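Local coordinates for protein kinase A regulatory subunit, putative (Trypanosoma cruzi, PDB 6FTF) that binds 7-cyano-7-deazainosine in both of its cyclic nucleotide-binding domains and probably controls a protein kinase A that does not respond to cAMP, at residues D70-A75 with V124-D129; G89-I94 with D129-W134; V210-R215 with C225-G230. One frame throughout, in Å; residues are numbered along the deposited sequence. Where two conformers were deposited one is given.

Interaction 1: D70-A75 with V124-D129; sequences DCIMEA and VKVCTD. With 7CI (7-cyano-7-deazainosine), chain F.
Val124 spreads its two methyls between Met73 and Ile72. Its CG2 meets Met73 CG at 3.5 Å and also stands 3.8 Å from the ribose oxygen O1 of 7-cyano-7-deazainosine. Met73 reaches the same ligand with its sulphur, SD lying 3.7 Å from C12. The other methyl, Val124 CG1, faces Ile72 CD1 at 4.0 Å. Farther along, chi1 of Ile72 (-62°) sets its CG1 anti to the carbonyl carbon, where it meets Val126 CG2 at 4.1 Å, the two side chains crossing at about a right angle.

At Ile72 the chain turns a corner. Val124 O accepts the bent bond of Ile72 N at 2.8 Å (134° at the hydrogen), while Val124 N donates to Met73 O. Edge strand 71-73 and strand 123-126 are neighbours in one antiparallel sheet of the cupin-type beta barrel of a cyclic nucleotide-binding domain.

On the reverse face Cys71 and Lys125 form a non-hydrogen-bonded pair, with SG 4.1 Å from the lysine CG; the extended lysine chain then leads away. Val126 N closes the ladder with a nearly straight bond to Asp70 O (2.9 Å, 171°). Beyond it, the Asp70 carboxylate turns to the backbone N of Lys67 through OD2.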
loop_
_atom_site.group_PDB
_atom_site.type_symbol
_atom_site.label_atom_id
_atom_site.label_comp_id
_atom_site.label_asym_id
_atom_site.label_seq_id
_atom_site.Cartn_x
_atom_site.Cartn_y
_atom_site.Cartn_z
ATOM N N ASP A 70 25.925 0.974 10.301
ATOM C CA ASP A 70 25.849 2.371 9.901
ATOM C C ASP A 70 24.471 2.923 10.234
ATOM O O ASP A 70 23.455 2.233 10.105
ATOM C CB ASP A 70 26.010 2.514 8.389
ATOM C CG ASP A 70 27.422 2.313 7.902
ATOM O OD1 ASP A 70 28.373 2.269 8.717
ATOM O OD2 ASP A 70 27.571 2.222 6.655
ATOM N N CYS A 71 24.432 4.188 10.627
ATOM C CA CYS A 71 23.168 4.899 10.801
ATOM C C CYS A 71 22.875 5.714 9.549
ATOM O O CYS A 71 23.683 6.558 9.151
ATOM C CB CYS A 71 23.215 5.819 12.017
ATOM S SG CYS A 71 23.285 4.930 13.561
ATOM N N ILE A 72 21.753 5.421 8.895
ATOM C CA ILE A 72 21.314 6.243 7.773
ATOM C C ILE A 72 20.963 7.643 8.260
ATOM O O ILE A 72 21.237 8.642 7.584
ATOM C CB ILE A 72 20.138 5.563 7.043
ATOM C CG1 ILE A 72 20.577 4.213 6.472
ATOM C CG2 ILE A 72 19.593 6.460 5.939
ATOM C CD1 ILE A 72 19.473 3.379 5.884
ATOM N N MET A 73 20.330 7.732 9.427
ATOM C CA MET A 73 19.994 8.988 10.075
ATOM C C MET A 73 19.908 8.699 11.565
ATOM O O MET A 73 19.715 7.553 11.980
ATOM C CB MET A 73 18.690 9.579 9.526
ATOM C CG MET A 73 17.485 8.675 9.642
ATOM S SD MET A 73 16.040 9.282 8.721
ATOM C CE MET A 73 16.571 8.941 7.051
ATOM N N GLU A 74 20.072 9.750 12.362
ATOM C CA GLU A 74 20.116 9.626 13.813
ATOM C C GLU A 74 19.145 10.601 14.454
ATOM O O GLU A 74 19.024 11.749 14.017
ATOM C CB GLU A 74 21.531 9.886 14.337
ATOM C CG GLU A 74 22.549 8.870 13.840
ATOM C CD GLU A 74 23.969 9.201 14.271
ATOM O OE1 GLU A 74 24.174 9.477 15.474
ATOM O OE2 GLU A 74 24.870 9.193 13.402
ATOM N N ALA A 75 18.482 10.134 15.504
ATOM C CA ALA A 75 17.502 10.956 16.204
ATOM C C ALA A 75 18.098 12.317 16.532
ATOM O O ALA A 75 19.221 12.411 17.045
ATOM C CB ALA A 75 17.067 10.248 17.487
ATOM N N VAL A 124 17.940 5.268 12.460
ATOM C CA VAL A 124 17.786 4.217 11.460
ATOM C C VAL A 124 19.141 3.553 11.295
ATOM O O VAL A 124 20.078 4.186 10.799
ATOM C CB VAL A 124 17.295 4.792 10.130
ATOM C CG1 VAL A 124 17.174 3.680 9.122
ATOM C CG2 VAL A 124 15.973 5.542 10.317
ATOM N N LYS A 125 19.250 2.292 11.697
ATOM C CA LYS A 125 20.548 1.623 11.808
ATOM C C LYS A 125 20.528 0.326 11.012
ATOM O O LYS A 125 19.686 -0.541 11.255
ATOM C CB LYS A 125 20.888 1.358 13.277
ATOM C CG LYS A 125 22.325 0.941 13.532
ATOM C CD LYS A 125 22.584 0.922 15.016
ATOM C CE LYS A 125 24.023 0.551 15.333
ATOM N NZ LYS A 125 24.356 0.842 16.756
ATOM N N VAL A 126 21.463 0.187 10.064
ATOM C CA VAL A 126 21.465 -0.958 9.158
ATOM C C VAL A 126 21.758 -2.238 9.931
ATOM O O VAL A 126 22.677 -2.287 10.760
ATOM C CB VAL A 126 22.504 -0.719 8.050
ATOM C CG1 VAL A 126 22.628 -1.936 7.157
ATOM C CG2 VAL A 126 22.143 0.511 7.253
ATOM N N CYS A 127 21.000 -3.295 9.647
ATOM C CA CYS A 127 21.176 -4.540 10.379
ATOM C C CYS A 127 21.428 -5.740 9.484
ATOM O O CYS A 127 21.532 -6.863 9.997
ATOM C CB CYS A 127 19.997 -4.809 11.327
ATOM S SG CYS A 127 18.392 -4.931 10.547
ATOM N N THR A 128 21.576 -5.537 8.185
ATOM C CA THR A 128 22.123 -6.535 7.280
ATOM C C THR A 128 23.571 -6.173 6.978
ATOM O O THR A 128 24.064 -5.120 7.378
ATOM C CB THR A 128 21.289 -6.584 6.001
ATOM O OG1 THR A 128 21.043 -5.251 5.529
ATOM C CG2 THR A 128 19.957 -7.259 6.269
ATOM N N ASP A 129 24.265 -7.066 6.264
ATOM C CA ASP A 129 25.665 -6.798 5.942
ATOM C C ASP A 129 25.817 -5.516 5.133
ATOM O O ASP A 129 26.730 -4.719 5.378
ATOM C CB ASP A 129 26.283 -7.953 5.157
ATOM C CG ASP A 129 26.499 -9.201 5.988
ATOM O OD1 ASP A 129 26.681 -9.088 7.215
ATOM O OD2 ASP A 129 26.513 -10.301 5.387
HETATM C C1 7CI F . 10.953 5.643 10.531
HETATM N N1 7CI F . 10.080 5.600 11.746
HETATM O O1 7CI F . 12.228 6.134 10.913
HETATM C C2 7CI F . 9.215 4.618 12.009
HETATM N N2 7CI F . 8.888 3.517 11.287
HETATM O O2 7CI F . 10.752 6.091 8.256
HETATM C C3 7CI F . 7.948 2.692 11.780
HETATM N N3 7CI F . 7.332 2.960 13.010
HETATM O O3 7CI F . 11.189 8.637 8.669
HETATM C C4 7CI F . 7.647 4.062 13.741
HETATM N N4 7CI F . 8.693 7.443 15.955
HETATM C C5 7CI F . 8.615 4.947 13.266
HETATM O O5 7CI F . 7.031 4.228 14.834
HETATM C C6 7CI F . 9.204 6.177 13.750
HETATM C C7 7CI F . 10.127 6.513 12.749
HETATM C C8 7CI F . 8.925 6.868 14.957
HETATM C C9 7CI F . 10.450 6.553 9.509
HETATM C C10 7CI F . 11.122 7.786 9.819
HETATM C C11 7CI F . 12.512 7.311 10.189
HETATM C C12 7CI F . 13.323 8.343 11.094
HETATM O O4 7CI F . 12.514 8.790 12.161
#

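Interaction 2: G89-I94 with D129-W134; sequences GHADII and DELIAW. With 7CI (7-cyano-7-deazainosine), chain F.
Leu131 reaches across to the backbone of Gly89 and His90, and its side chain can be followed outward from the main chain. CB points toward segment 89-94 and lies 4.3 Å from Gly89 CA. CG, anti to the backbone N (chi1 -178°), comes within 4.3 Å of Gly89 C. At the tip CD1 does the touching: it rests 3.8 Å from His90 O, stays almost as close to the carbonyl carbon of Gly89, and meets the methyl of Ala91 at 4.2 Å between CD1 and CB. The side chain also packs on Val126 and Phe66, so it sits among residues of both sheets of the barrel.

The backbones approach most closely at Gly89 and Leu131, whose CA atoms are 4.2 Å apart. Gly89 has a positive phi (103°), where a CB would strike the preceding carbonyl O; lacking one, its CA can face Leu131 CA and Glu130 O this closely, with a CA-H...O contact of 3.6 Å to the latter. Here the chain passes from strand 82-86 of one antiparallel sheet to strand 91-95 of the other, while 130-137 belongs to the first sheet and follows 123-126 of the second. The contact thus lies where both connections change sheet in the jelly-roll barrel. Farther along strand 91-95, Ile93, which does not touch 129-134, lines the nucleoside pocket: CD1 lies 3.4 Å from O1 of 7-cyano-7-deazainosine, and CG2 meets the base at N1 and C2.

No hydrogen bond spans the two segments directly. Thr128 OG1 instead bridges them, accepting from His90 N and donating to Glu130 O. With that polar link at one side, the contact itself depends on van der Waals fit of the leucine branch and on the close glycine backbone, rather than on directional bonding.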
loop_
_atom_site.group_PDB
_atom_site.type_symbol
_atom_site.label_atom_id
_atom_site.label_comp_id
_atom_site.label_asym_id
_atom_site.label_seq_id
_atom_site.Cartn_x
_atom_site.Cartn_y
_atom_site.Cartn_z
ATOM N N GLY A 89 18.495 -4.886 1.678
ATOM C CA GLY A 89 18.988 -4.704 3.025
ATOM C C GLY A 89 17.871 -4.320 3.976
ATOM O O GLY A 89 16.751 -3.987 3.576
ATOM N N HIS A 90 18.188 -4.382 5.263
ATOM C CA HIS A 90 17.231 -4.077 6.319
ATOM C C HIS A 90 17.844 -3.089 7.296
ATOM O O HIS A 90 19.067 -3.033 7.479
ATOM C CB HIS A 90 16.836 -5.311 7.143
ATOM C CG HIS A 90 16.195 -6.405 6.360
ATOM N ND1 HIS A 90 15.951 -7.645 6.910
ATOM C CD2 HIS A 90 15.706 -6.448 5.102
ATOM C CE1 HIS A 90 15.356 -8.410 6.013
ATOM N NE2 HIS A 90 15.197 -7.709 4.906
ATOM N N ALA A 91 16.976 -2.340 7.977
ATOM C CA ALA A 91 17.429 -1.418 9.001
ATOM C C ALA A 91 16.458 -1.408 10.170
ATOM O O ALA A 91 15.234 -1.486 9.995
ATOM C CB ALA A 91 17.568 0.003 8.466
ATOM N N ASP A 92 17.020 -1.253 11.361
ATOM C CA ASP A 92 16.230 -1.098 12.571
ATOM C C ASP A 92 15.864 0.365 12.772
ATOM O O ASP A 92 16.689 1.261 12.586
ATOM C CB ASP A 92 17.018 -1.558 13.800
ATOM C CG ASP A 92 17.310 -3.044 13.801
ATOM O OD1 ASP A 92 16.413 -3.850 13.471
ATOM O OD2 ASP A 92 18.451 -3.412 14.139
ATOM N N ILE A 93 14.634 0.588 13.226
ATOM C CA ILE A 93 14.180 1.879 13.732
ATOM C C ILE A 93 14.329 1.831 15.243
ATOM O O ILE A 93 13.722 0.978 15.903
ATOM C CB ILE A 93 12.719 2.149 13.336
ATOM C CG1 ILE A 93 12.530 2.012 11.818
ATOM C CG2 ILE A 93 12.271 3.516 13.830
ATOM C CD1 ILE A 93 13.447 2.912 10.997
ATOM N N ILE A 94 15.134 2.735 15.789
ATOM C CA ILE A 94 15.506 2.727 17.202
ATOM C C ILE A 94 15.021 4.019 17.838
ATOM O O ILE A 94 15.422 5.113 17.427
ATOM C CB ILE A 94 17.022 2.554 17.379
ATOM C CG1 ILE A 94 17.461 1.241 16.714
ATOM C CG2 ILE A 94 17.422 2.613 18.861
ATOM C CD1 ILE A 94 18.923 1.027 16.647
ATOM N N ASP A 129 24.265 -7.066 6.264
ATOM C CA ASP A 129 25.665 -6.798 5.942
ATOM C C ASP A 129 25.817 -5.516 5.133
ATOM O O ASP A 129 26.730 -4.719 5.378
ATOM C CB ASP A 129 26.283 -7.953 5.157
ATOM C CG ASP A 129 26.499 -9.201 5.988
ATOM O OD1 ASP A 129 26.681 -9.088 7.215
ATOM O OD2 ASP A 129 26.513 -10.301 5.387
ATOM N N GLU A 130 24.950 -5.320 4.141
ATOM C CA GLU A 130 24.922 -4.109 3.329
ATOM C C GLU A 130 23.479 -3.659 3.168
ATOM O O GLU A 130 22.543 -4.429 3.362
ATOM C CB GLU A 130 25.524 -4.322 1.926
ATOM C CG GLU A 130 26.920 -4.893 1.905
ATOM C CD GLU A 130 26.953 -6.410 1.882
ATOM O OE1 GLU A 130 25.927 -7.051 1.556
ATOM O OE2 GLU A 130 28.031 -6.965 2.183
ATOM N N LEU A 131 23.319 -2.402 2.772
ATOM C CA LEU A 131 22.030 -1.866 2.374
ATOM C C LEU A 131 22.265 -0.914 1.215
ATOM O O LEU A 131 23.204 -0.106 1.232
ATOM C CB LEU A 131 21.336 -1.185 3.556
ATOM C CG LEU A 131 19.950 -0.613 3.296
ATOM C CD1 LEU A 131 19.113 -0.644 4.587
ATOM C CD2 LEU A 131 20.010 0.820 2.760
ATOM N N ILE A 132 21.439 -1.042 0.181
ATOM C CA ILE A 132 21.486 -0.184 -0.992
ATOM C C ILE A 132 20.177 0.580 -1.041
ATOM O O ILE A 132 19.105 -0.025 -0.939
ATOM C CB ILE A 132 21.656 -1.006 -2.283
ATOM C CG1 ILE A 132 22.944 -1.821 -2.249
ATOM C CG2 ILE A 132 21.618 -0.107 -3.518
ATOM C CD1 ILE A 132 22.975 -2.975 -3.219
ATOM N N ALA A 133 20.255 1.893 -1.224
ATOM C CA ALA A 133 19.070 2.733 -1.266
ATOM C C ALA A 133 19.148 3.717 -2.422
ATOM O O ALA A 133 20.226 4.069 -2.903
ATOM C CB ALA A 133 18.911 3.517 0.029
ATOM N N TRP A 134 17.970 4.193 -2.826
ATOM C CA TRP A 134 17.830 5.299 -3.760
ATOM C C TRP A 134 17.296 6.499 -2.984
ATOM O O TRP A 134 16.359 6.366 -2.186
ATOM C CB TRP A 134 16.920 4.911 -4.928
ATOM C CG TRP A 134 17.566 3.873 -5.785
ATOM C CD1 TRP A 134 17.439 2.506 -5.664
ATOM C CD2 TRP A 134 18.507 4.088 -6.845
ATOM N NE1 TRP A 134 18.221 1.879 -6.601
ATOM C CE2 TRP A 134 18.883 2.824 -7.336
ATOM C CE3 TRP A 134 19.047 5.224 -7.444
ATOM C CZ2 TRP A 134 19.774 2.673 -8.393
ATOM C CZ3 TRP A 134 19.930 5.070 -8.490
ATOM C CH2 TRP A 134 20.291 3.803 -8.952
HETATM C C1 7CI F . 10.953 5.643 10.531
HETATM N N1 7CI F . 10.080 5.600 11.746
HETATM O O1 7CI F . 12.228 6.134 10.913
HETATM C C2 7CI F . 9.215 4.618 12.009
HETATM N N2 7CI F . 8.888 3.517 11.287
HETATM O O2 7CI F . 10.752 6.091 8.256
HETATM C C3 7CI F . 7.948 2.692 11.780
HETATM N N3 7CI F . 7.332 2.960 13.010
HETATM O O3 7CI F . 11.189 8.637 8.669
HETATM C C4 7CI F . 7.647 4.062 13.741
HETATM N N4 7CI F . 8.693 7.443 15.955
HETATM C C5 7CI F . 8.615 4.947 13.266
HETATM O O5 7CI F . 7.031 4.228 14.834
HETATM C C6 7CI F . 9.204 6.177 13.750
HETATM C C7 7CI F . 10.127 6.513 12.749
HETATM C C8 7CI F . 8.925 6.868 14.957
HETATM C C9 7CI F . 10.450 6.553 9.509
HETATM C C10 7CI F . 11.122 7.786 9.819
HETATM C C11 7CI F . 12.512 7.311 10.189
HETATM C C12 7CI F . 13.323 8.343 11.094
HETATM O O4 7CI F . 12.514 8.790 12.161
#

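Interaction 3: V210-R215 with C225-G230; sequences VEVIGR and CEFTQG. With 7CI (7-cyano-7-deazainosine), chain E; EDO (1,2-ethanediol), chain C.
Val212 and Phe227 share the packed face of this antiparallel hairpin with Val210 and Cys225. Val212 CG2 meets the ring obliquely, 3.8 Å from CE2, and lies 4.0 Å from Cys225 SG; Val210 CG2 packs on Phe227 CB. This face also lines the nucleoside pocket of the second cyclic nucleotide-binding domain. N2 of 7-cyano-7-deazainosine stands at the edge of the Phe227 ring, in its plane, 3.6 Å from CE2, while Cys225 SG touches C3 and Val212 CG1 touches C2. Underneath, Val210 and Phe227 exchange two backbone bonds, and Val212 N donates to Cys225 O in a nearly straight one (2.9 Å, 176°).

On the reverse face the two glutamate side chains meet loosely, Glu211 CB and Glu226 CG 4.4 Å apart, although Glu226 CB rests 3.3 Å from Val210 O. Their carboxylates, OE2 and OE1, stay 4.9 Å apart. Lys223 forms salt bridges with both. Past the strand, Gln229 NE2 donates to O1 of 1,2-ethanediol, probably from the crystallisation liquor, at 2.8 Å.

The lysine would offset the like charges, whereas Val212, Cys225 and Phe227 side chains give the base no hydrogen bond, consistent with van der Waals fit here; Lys283 O, Glu237, Gly234 and Leu236 supply hydrogen bonds to the ligand.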
loop_
_atom_site.group_PDB
_atom_site.type_symbol
_atom_site.label_atom_id
_atom_site.label_comp_id
_atom_site.label_asym_id
_atom_site.label_seq_id
_atom_site.Cartn_x
_atom_site.Cartn_y
_atom_site.Cartn_z
ATOM N N VAL A 210 -23.070 -5.352 0.970
ATOM C CA VAL A 210 -22.807 -5.989 -0.315
ATOM C C VAL A 210 -23.217 -7.449 -0.251
ATOM O O VAL A 210 -23.305 -8.047 0.821
ATOM C CB VAL A 210 -21.316 -5.889 -0.748
ATOM C CG1 VAL A 210 -20.867 -4.428 -0.762
ATOM C CG2 VAL A 210 -20.416 -6.735 0.168
ATOM N N GLU A 211 -23.425 -8.037 -1.427
ATOM C CA GLU A 211 -23.668 -9.467 -1.562
ATOM C C GLU A 211 -22.609 -10.080 -2.464
ATOM O O GLU A 211 -22.175 -9.471 -3.438
ATOM C CB GLU A 211 -25.069 -9.771 -2.118
ATOM C CG GLU A 211 -25.361 -9.185 -3.497
ATOM C CD GLU A 211 -26.810 -9.375 -3.952
ATOM O OE1 GLU A 211 -27.134 -8.975 -5.104
ATOM O OE2 GLU A 211 -27.631 -9.912 -3.174
ATOM N N VAL A 212 -22.193 -11.283 -2.108
ATOM C CA VAL A 212 -21.198 -12.053 -2.849
ATOM C C VAL A 212 -21.954 -13.119 -3.627
ATOM O O VAL A 212 -22.745 -13.858 -3.037
ATOM C CB VAL A 212 -20.196 -12.697 -1.881
ATOM C CG1 VAL A 212 -19.178 -13.527 -2.621
ATOM C CG2 VAL A 212 -19.484 -11.642 -1.055
ATOM N N ILE A 213 -21.689 -13.222 -4.926
ATOM C CA ILE A 213 -22.457 -14.082 -5.815
ATOM C C ILE A 213 -21.492 -14.999 -6.559
ATOM O O ILE A 213 -20.703 -14.542 -7.398
ATOM C CB ILE A 213 -23.315 -13.256 -6.782
ATOM C CG1 ILE A 213 -24.253 -12.340 -5.982
ATOM C CG2 ILE A 213 -24.099 -14.148 -7.726
ATOM C CD1 ILE A 213 -24.997 -11.349 -6.832
ATOM N N GLY A 214 -21.555 -16.294 -6.245
ATOM C CA GLY A 214 -20.765 -17.313 -6.904
ATOM C C GLY A 214 -21.533 -17.941 -8.051
ATOM O O GLY A 214 -22.469 -17.351 -8.595
ATOM N N ARG A 215 -21.157 -19.170 -8.403
ATOM C CA ARG A 215 -21.789 -19.901 -9.492
ATOM C C ARG A 215 -22.078 -21.316 -9.028
ATOM O O ARG A 215 -21.216 -21.960 -8.423
ATOM C CB ARG A 215 -20.866 -19.940 -10.721
ATOM C CG ARG A 215 -20.510 -18.560 -11.278
ATOM C CD ARG A 215 -21.715 -17.837 -11.876
ATOM N NE ARG A 215 -21.347 -16.556 -12.472
ATOM C CZ ARG A 215 -21.341 -15.384 -11.837
ATOM N NH1 ARG A 215 -21.677 -15.290 -10.566
ATOM N NH2 ARG A 215 -20.988 -14.292 -12.495
ATOM N N CYS A 225 -23.115 -14.985 0.415
ATOM C CA CYS A 225 -23.218 -14.323 1.712
ATOM C C CYS A 225 -23.312 -12.821 1.486
ATOM O O CYS A 225 -23.297 -12.344 0.346
ATOM C CB CYS A 225 -22.022 -14.654 2.613
ATOM S SG CYS A 225 -20.439 -13.921 2.101
ATOM N N GLU A 226 -23.391 -12.077 2.589
ATOM C CA GLU A 226 -23.308 -10.622 2.601
ATOM C C GLU A 226 -22.151 -10.175 3.481
ATOM O O GLU A 226 -21.671 -10.930 4.330
ATOM C CB GLU A 226 -24.606 -9.998 3.134
ATOM C CG GLU A 226 -25.764 -10.226 2.159
ATOM C CD GLU A 226 -27.036 -9.467 2.513
ATOM O OE1 GLU A 226 -27.950 -9.421 1.644
ATOM O OE2 GLU A 226 -27.133 -8.921 3.635
ATOM N N PHE A 227 -21.693 -8.948 3.247
ATOM C CA PHE A 227 -20.730 -8.258 4.096
ATOM C C PHE A 227 -21.222 -6.829 4.279
ATOM O O PHE A 227 -22.039 -6.326 3.501
ATOM C CB PHE A 227 -19.325 -8.255 3.485
ATOM C CG PHE A 227 -18.663 -9.591 3.483
ATOM C CD1 PHE A 227 -18.331 -10.224 4.668
ATOM C CD2 PHE A 227 -18.325 -10.206 2.301
ATOM C CE1 PHE A 227 -17.710 -11.465 4.662
ATOM C CE2 PHE A 227 -17.694 -11.435 2.300
ATOM C CZ PHE A 227 -17.388 -12.054 3.477
ATOM N N THR A 228 -20.695 -6.155 5.297
ATOM C CA THR A 228 -21.170 -4.815 5.618
ATOM C C THR A 228 -20.023 -3.978 6.180
ATOM O O THR A 228 -18.853 -4.344 6.073
ATOM C CB THR A 228 -22.405 -4.911 6.523
ATOM O OG1 THR A 228 -23.026 -3.630 6.648
ATOM C CG2 THR A 228 -22.037 -5.436 7.871
ATOM N N GLN A 229 -20.373 -2.834 6.757
ATOM C CA GLN A 229 -19.396 -1.859 7.215
ATOM C C GLN A 229 -18.321 -2.511 8.077
ATOM O O GLN A 229 -18.622 -3.242 9.021
ATOM C CB GLN A 229 -20.157 -0.788 8.006
ATOM C CG GLN A 229 -19.305 0.318 8.566
ATOM C CD GLN A 229 -20.128 1.405 9.218
ATOM O OE1 GLN A 229 -21.246 1.712 8.779
ATOM N NE2 GLN A 229 -19.597 1.972 10.288
ATOM N N GLY A 230 -17.067 -2.227 7.747
ATOM C CA GLY A 230 -15.924 -2.771 8.440
ATOM C C GLY A 230 -15.350 -4.020 7.816
ATOM O O GLY A 230 -14.207 -4.372 8.107
HETATM C C1 7CI E . -15.285 -12.475 -2.043
HETATM N N1 7CI E . -15.593 -13.955 -2.011
HETATM O O1 7CI E . -15.435 -11.989 -3.358
HETATM C C2 7CI E . -16.130 -14.577 -0.975
HETATM N N2 7CI E . -16.546 -14.070 0.210
HETATM O O2 7CI E . -13.769 -10.970 -1.024
HETATM C C3 7CI E . -17.151 -14.907 1.077
HETATM N N3 7CI E . -17.259 -16.279 0.801
HETATM O O3 7CI E . -11.916 -11.512 -2.857
HETATM C C4 7CI E . -16.809 -16.815 -0.375
HETATM N N4 7CI E . -15.430 -18.210 -4.104
HETATM C C5 7CI E . -16.243 -15.954 -1.340
HETATM O O5 7CI E . -16.910 -18.067 -0.515
HETATM C C6 7CI E . -15.707 -16.099 -2.689
HETATM C C7 7CI E . -15.336 -14.807 -3.034
HETATM C C8 7CI E . -15.562 -17.253 -3.456
HETATM C C9 7CI E . -13.875 -12.191 -1.657
HETATM C C10 7CI E . -13.190 -12.222 -2.923
HETATM C C11 7CI E . -14.195 -11.474 -3.826
HETATM C C12 7CI E . -14.043 -11.790 -5.368
HETATM O O4 7CI E . -13.925 -13.156 -5.566
HETATM C C1 EDO C . -15.876 1.351 11.497
HETATM O O1 EDO C . -16.883 2.208 10.954
HETATM C C2 EDO C . -16.024 -0.051 10.922
HETATM O O2 EDO C . -17.339 -0.527 11.216
#

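Interactions 1 and 2 form one continuous region of the first domain, their centres about 6 Å apart. They share Asp129, and strand 123-126 lies directly beside 91-95 in one sheet. Probable hydrogen bonds run between Lys125 O and Asp92 N (2.8 Å) and between Cys127 N and His90 O (2.9 Å). Both interactions reach the same nucleoside, which is also hydrogen-bonded by Gly110, Glu111, Glu113, Ala122 and Lys95. Interaction 3 lies in the second domain beside a separate copy of the ligand, with its centre about 46 Å from that of interaction 1 and about 42 Å from that of interaction 2. It is on the opposite side of the chain's centre and touches neither.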